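Local coordinates for protein yersinopine synthase (Yersinia pestis, PDB 6C4M) that makes the metallophore yersinopine by NADPH-dependent reductive condensation of pyruvate with a histidine-derived amino acid intermediate, at residues T71-Q84 with Q200-R212. Residues are numbered along the deposited sequence; the frame is centred on the assembly and turned at random.
Sequences TLYLQGTGKAQATQ and QPYRAYTKAFKQR
T206 N donates a 2.8 Å hydrogen bond to Q75 O, nearly in line with the carbonyl (C=O...N 169°), and the CA-H of Y205 makes a weaker contact with the same oxygen. Q75 N in turn donates to A204 O, so Q75 bonds residues on both sides of its register partner Y205, as a parallel bridge requires. Two residues earlier Y73 repeats the pattern around R203, with Y73 N to Y202 O and A204 N to Y73 O each at 2.9 Å. The axes of 71-76 and 203-209 run in the same sense, 23° apart.

On the face bearing L74, A204 and T206, a chi1 of 173° swings L74 CG away from the backbone N and lets CD1 make a van der Waals contact with T206 OG1 at 3.5 Å. The hydrogen bonds of that hydroxyl are to Q36 and to the NADP+-binding residue T172, which ties this face to helix 32-44 and strand 170-173. Beyond the strand end, A80 sets CB 3.7 Å from CE2 of F209. The F209 ring has T206 CG2 over one face and Q84 CB at its edge in the ring plane, while T83 OG1, hydrogen-bonded to H237, comes obliquely within 3.4 Å of F209 CE2; H237 itself stacks on the ring. At the start of the pair, beside the turn Q200-R203, the Y73 and Y202 side chains lie side by side, pointing the same way, with Y73 CD2 at the edge of the Y202 ring, 4.0 Å from CD1.

A parallel pair whose strands lie over a hundred residues apart in sequence, packed on helix 32-44 beside the NADP+-binding residues P32 and T172, is consistent with the extended sheet of a Rossmann-type dinucleotide-binding domain.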
loop_
_atom_site.group_PDB
_atom_site.type_symbol
_atom_site.label_atom_id
_atom_site.label_comp_id
_atom_site.label_asym_id
_atom_site.label_seq_id
_atom_site.Cartn_x
_atom_site.Cartn_y
_atom_site.Cartn_z
ATOM N N THR A 71 -2.272 16.247 -43.089
ATOM C CA THR A 71 -1.135 16.382 -42.190
ATOM C C THR A 71 -1.536 16.029 -40.766
ATOM O O THR A 71 -2.530 16.548 -40.244
ATOM C CB THR A 71 -0.584 17.804 -42.231
ATOM O OG1 THR A 71 -0.210 18.118 -43.577
ATOM C CG2 THR A 71 0.609 17.938 -41.304
ATOM N N LEU A 72 -0.740 15.170 -40.138
ATOM C CA LEU A 72 -0.878 14.838 -38.733
ATOM C C LEU A 72 0.187 15.579 -37.933
ATOM O O LEU A 72 1.259 15.906 -38.449
ATOM C CB LEU A 72 -0.740 13.332 -38.518
ATOM C CG LEU A 72 -1.643 12.484 -39.402
ATOM C CD1 LEU A 72 -1.314 11.015 -39.204
ATOM C CD2 LEU A 72 -3.087 12.791 -39.057
ATOM N N TYR A 73 -0.120 15.830 -36.664
ATOM C CA TYR A 73 0.717 16.627 -35.771
ATOM C C TYR A 73 1.003 15.859 -34.490
ATOM O O TYR A 73 0.118 15.183 -33.951
ATOM C CB TYR A 73 0.038 17.959 -35.434
ATOM C CG TYR A 73 -0.139 18.848 -36.645
ATOM C CD1 TYR A 73 0.885 19.683 -37.070
ATOM C CD2 TYR A 73 -1.321 18.837 -37.378
ATOM C CE1 TYR A 73 0.740 20.489 -38.182
ATOM C CE2 TYR A 73 -1.478 19.650 -38.489
ATOM C CZ TYR A 73 -0.440 20.474 -38.884
ATOM O OH TYR A 73 -0.576 21.282 -39.993
ATOM N N LEU A 74 2.243 15.974 -34.008
ATOM C CA LEU A 74 2.705 15.263 -32.825
ATOM C C LEU A 74 3.572 16.185 -31.979
ATOM O O LEU A 74 4.347 16.991 -32.505
ATOM C CB LEU A 74 3.514 14.011 -33.185
ATOM C CG LEU A 74 4.230 13.231 -32.063
ATOM C CD1 LEU A 74 3.295 12.383 -31.217
ATOM C CD2 LEU A 74 5.294 12.354 -32.705
ATOM N N GLN A 75 3.457 16.035 -30.665
ATOM C CA GLN A 75 4.306 16.746 -29.721
ATOM C C GLN A 75 4.882 15.784 -28.697
ATOM O O GLN A 75 4.192 14.881 -28.212
ATOM C CB GLN A 75 3.544 17.864 -29.000
ATOM C CG GLN A 75 3.066 18.965 -29.932
ATOM C CD GLN A 75 2.687 20.231 -29.195
ATOM O OE1 GLN A 75 3.000 21.339 -29.639
ATOM N NE2 GLN A 75 2.012 20.077 -28.060
ATOM N N GLY A 76 6.151 15.978 -28.380
ATOM C CA GLY A 76 6.761 15.280 -27.280
ATOM C C GLY A 76 6.611 16.059 -25.984
ATOM O O GLY A 76 6.558 17.285 -25.968
ATOM N N THR A 77 6.574 15.316 -24.885
ATOM C CA THR A 77 6.108 15.836 -23.615
ATOM C C THR A 77 6.857 15.128 -22.494
ATOM O O THR A 77 7.227 13.958 -22.623
ATOM C CB THR A 77 4.590 15.642 -23.546
ATOM O OG1 THR A 77 3.955 16.871 -23.912
ATOM C CG2 THR A 77 4.120 15.192 -22.203
ATOM N N GLY A 78 7.083 15.850 -21.394
ATOM C CA GLY A 78 7.872 15.298 -20.297
ATOM C C GLY A 78 9.179 14.719 -20.797
ATOM O O GLY A 78 9.921 15.357 -21.564
ATOM N N LYS A 79 9.459 13.471 -20.412
ATOM C CA LYS A 79 10.727 12.867 -20.815
ATOM C C LYS A 79 10.785 12.594 -22.319
ATOM O O LYS A 79 11.856 12.701 -22.932
ATOM C CB LYS A 79 10.975 11.586 -20.019
ATOM C CG LYS A 79 9.844 10.588 -20.041
ATOM C CD LYS A 79 10.035 9.572 -18.911
ATOM C CE LYS A 79 11.516 9.189 -18.756
ATOM N NZ LYS A 79 11.766 8.186 -17.677
ATOM N N ALA A 80 9.652 12.245 -22.939
ATOM C CA ALA A 80 9.660 11.986 -24.377
ATOM C C ALA A 80 10.196 13.172 -25.175
ATOM O O ALA A 80 10.649 12.990 -26.316
ATOM C CB ALA A 80 8.254 11.617 -24.852
ATOM N N GLN A 81 10.165 14.379 -24.595
ATOM C CA GLN A 81 10.637 15.574 -25.289
ATOM C C GLN A 81 12.119 15.491 -25.611
ATOM O O GLN A 81 12.605 16.259 -26.446
ATOM C CB GLN A 81 10.360 16.813 -24.433
ATOM C CG GLN A 81 10.117 18.099 -25.213
ATOM C CD GLN A 81 9.486 19.195 -24.354
ATOM O OE1 GLN A 81 9.355 19.060 -23.127
ATOM N NE2 GLN A 81 9.084 20.285 -25.002
ATOM N N ALA A 82 12.850 14.580 -24.965
ATOM C CA ALA A 82 14.272 14.436 -25.252
ATOM C C ALA A 82 14.504 13.987 -26.694
ATOM O O ALA A 82 15.453 14.444 -27.345
ATOM C CB ALA A 82 14.906 13.454 -24.261
ATOM N N THR A 83 13.640 13.107 -27.220
ATOM C CA THR A 83 13.796 12.574 -28.572
ATOM C C THR A 83 12.573 12.797 -29.463
ATOM O O THR A 83 12.528 12.254 -30.578
ATOM C CB THR A 83 14.105 11.075 -28.525
ATOM O OG1 THR A 83 13.006 10.362 -27.932
ATOM C CG2 THR A 83 15.353 10.815 -27.738
ATOM N N GLN A 84 11.587 13.578 -29.014
ATOM C CA GLN A 84 10.395 13.878 -29.807
ATOM C C GLN A 84 9.995 15.329 -29.567
ATOM O O GLN A 84 9.567 15.684 -28.465
ATOM C CB GLN A 84 9.237 12.940 -29.447
ATOM C CG GLN A 84 8.045 13.073 -30.368
ATOM C CD GLN A 84 8.406 12.801 -31.816
ATOM O OE1 GLN A 84 8.808 11.691 -32.171
ATOM N NE2 GLN A 84 8.308 13.828 -32.653
ATOM N N GLN A 200 -8.831 16.350 -30.942
ATOM C CA GLN A 200 -8.530 16.702 -32.324
ATOM C C GLN A 200 -7.850 15.497 -32.959
ATOM O O GLN A 200 -6.695 15.208 -32.619
ATOM C CB GLN A 200 -7.631 17.938 -32.402
ATOM C CG GLN A 200 -8.303 19.245 -31.983
ATOM C CD GLN A 200 -9.616 19.471 -32.706
ATOM O OE1 GLN A 200 -9.734 19.178 -33.897
ATOM N NE2 GLN A 200 -10.620 19.973 -31.986
ATOM N N PRO A 201 -8.511 14.750 -33.852
ATOM C CA PRO A 201 -8.032 13.390 -34.144
ATOM C C PRO A 201 -6.761 13.356 -34.962
ATOM O O PRO A 201 -6.188 12.273 -35.120
ATOM C CB PRO A 201 -9.213 12.753 -34.888
ATOM C CG PRO A 201 -9.909 13.887 -35.535
ATOM C CD PRO A 201 -9.748 15.061 -34.595
ATOM N N TYR A 202 -6.288 14.504 -35.433
ATOM C CA TYR A 202 -5.057 14.624 -36.202
ATOM C C TYR A 202 -3.906 15.206 -35.376
ATOM O O TYR A 202 -2.876 15.575 -35.946
ATOM C CB TYR A 202 -5.317 15.495 -37.426
ATOM C CG TYR A 202 -5.964 16.808 -37.070
ATOM C CD1 TYR A 202 -5.196 17.923 -36.753
ATOM C CD2 TYR A 202 -7.347 16.929 -37.020
ATOM C CE1 TYR A 202 -5.796 19.128 -36.407
ATOM C CE2 TYR A 202 -7.952 18.123 -36.675
ATOM C CZ TYR A 202 -7.176 19.214 -36.367
ATOM O OH TYR A 202 -7.794 20.390 -36.040
ATOM N N ARG A 203 -4.065 15.295 -34.057
ATOM C CA ARG A 203 -3.062 15.828 -33.139
ATOM C C ARG A 203 -2.879 14.857 -31.987
ATOM O O ARG A 203 -3.857 14.457 -31.355
ATOM C CB ARG A 203 -3.471 17.181 -32.557
ATOM C CG ARG A 203 -3.483 18.337 -33.513
ATOM C CD ARG A 203 -3.868 19.624 -32.787
ATOM N NE ARG A 203 -4.109 20.712 -33.728
ATOM C CZ ARG A 203 -4.788 21.823 -33.449
ATOM N NH1 ARG A 203 -5.311 22.011 -32.234
ATOM N NH2 ARG A 203 -4.947 22.748 -34.397
ATOM N N ALA A 204 -1.633 14.508 -31.686
ATOM C CA ALA A 204 -1.349 13.607 -30.583
ATOM C C ALA A 204 -0.154 14.132 -29.814
ATOM O O ALA A 204 0.546 15.047 -30.252
ATOM C CB ALA A 204 -1.082 12.180 -31.058
ATOM N N TYR A 205 0.073 13.542 -28.650
ATOM C CA TYR A 205 1.248 13.891 -27.877
ATOM C C TYR A 205 1.744 12.642 -27.176
ATOM O O TYR A 205 0.961 11.788 -26.756
ATOM C CB TYR A 205 0.960 15.022 -26.873
ATOM C CG TYR A 205 0.238 14.591 -25.633
ATOM C CD1 TYR A 205 -1.113 14.290 -25.671
ATOM C CD2 TYR A 205 0.901 14.500 -24.410
ATOM C CE1 TYR A 205 -1.797 13.895 -24.513
ATOM C CE2 TYR A 205 0.223 14.113 -23.248
ATOM C CZ TYR A 205 -1.117 13.814 -23.312
ATOM O OH TYR A 205 -1.786 13.413 -22.180
ATOM N N THR A 206 3.054 12.512 -27.121
ATOM C CA THR A 206 3.687 11.349 -26.530
ATOM C C THR A 206 4.411 11.803 -25.277
ATOM O O THR A 206 5.272 12.686 -25.342
ATOM C CB THR A 206 4.645 10.694 -27.518
ATOM O OG1 THR A 206 3.889 10.168 -28.623
ATOM C CG2 THR A 206 5.425 9.575 -26.837
ATOM N N LYS A 207 4.047 11.186 -24.154
ATOM C CA LYS A 207 4.554 11.500 -22.821
ATOM C C LYS A 207 5.800 10.714 -22.458
ATOM O O LYS A 207 6.571 11.160 -21.600
ATOM C CB LYS A 207 3.481 11.186 -21.765
ATOM C CG LYS A 207 2.245 12.063 -21.819
ATOM C CD LYS A 207 0.956 11.341 -21.327
ATOM C CE LYS A 207 1.138 10.660 -19.975
ATOM N NZ LYS A 207 -0.145 10.056 -19.486
ATOM N N ALA A 208 6.015 9.558 -23.080
ATOM C CA ALA A 208 7.080 8.663 -22.651
ATOM C C ALA A 208 7.297 7.588 -23.709
ATOM O O ALA A 208 6.366 7.225 -24.441
ATOM C CB ALA A 208 6.739 8.039 -21.290
ATOM N N PHE A 209 8.531 7.092 -23.782
ATOM C CA PHE A 209 8.867 5.944 -24.612
ATOM C C PHE A 209 9.231 4.760 -23.720
ATOM O O PHE A 209 9.766 4.935 -22.622
ATOM C CB PHE A 209 10.023 6.277 -25.570
ATOM C CG PHE A 209 9.652 7.296 -26.623
ATOM C CD1 PHE A 209 8.829 6.949 -27.677
ATOM C CD2 PHE A 209 10.099 8.598 -26.533
ATOM C CE1 PHE A 209 8.475 7.884 -28.629
ATOM C CE2 PHE A 209 9.752 9.535 -27.468
ATOM C CZ PHE A 209 8.940 9.183 -28.528
ATOM N N LYS A 210 8.925 3.551 -24.192
ATOM C CA LYS A 210 9.305 2.347 -23.464
ATOM C C LYS A 210 10.820 2.159 -23.526
ATOM O O LYS A 210 11.488 2.678 -24.417
ATOM C CB LYS A 210 8.609 1.112 -24.043
ATOM C CG LYS A 210 7.060 1.117 -23.994
ATOM C CD LYS A 210 6.481 0.945 -22.635
ATOM C CE LYS A 210 4.950 0.973 -22.738
ATOM N NZ LYS A 210 4.284 1.098 -21.376
ATOM N N GLN A 211 11.365 1.378 -22.583
ATOM C CA GLN A 211 12.811 1.132 -22.599
ATOM C C GLN A 211 13.190 -0.023 -23.523
ATOM O O GLN A 211 14.262 0.013 -24.146
ATOM C CB GLN A 211 13.352 0.879 -21.186
ATOM C CG GLN A 211 12.626 -0.174 -20.370
ATOM C CD GLN A 211 13.105 -0.219 -18.905
ATOM O OE1 GLN A 211 12.298 -0.179 -17.970
ATOM N NE2 GLN A 211 14.412 -0.317 -18.711
ATOM N N ARG A 212 12.355 -1.058 -23.626
ATOM C CA ARG A 212 12.613 -2.085 -24.621
ATOM C C ARG A 212 11.313 -2.701 -25.124
ATOM O O ARG A 212 10.264 -2.646 -24.471
ATOM C CB ARG A 212 13.563 -3.172 -24.089
ATOM C CG ARG A 212 13.095 -4.032 -22.939
ATOM C CD ARG A 212 14.316 -4.852 -22.426
ATOM N NE ARG A 212 15.097 -4.100 -21.442
ATOM C CZ ARG A 212 16.282 -3.529 -21.627
ATOM N NH1 ARG A 212 16.935 -3.619 -22.786
ATOM N NH2 ARG A 212 16.836 -2.865 -20.617
#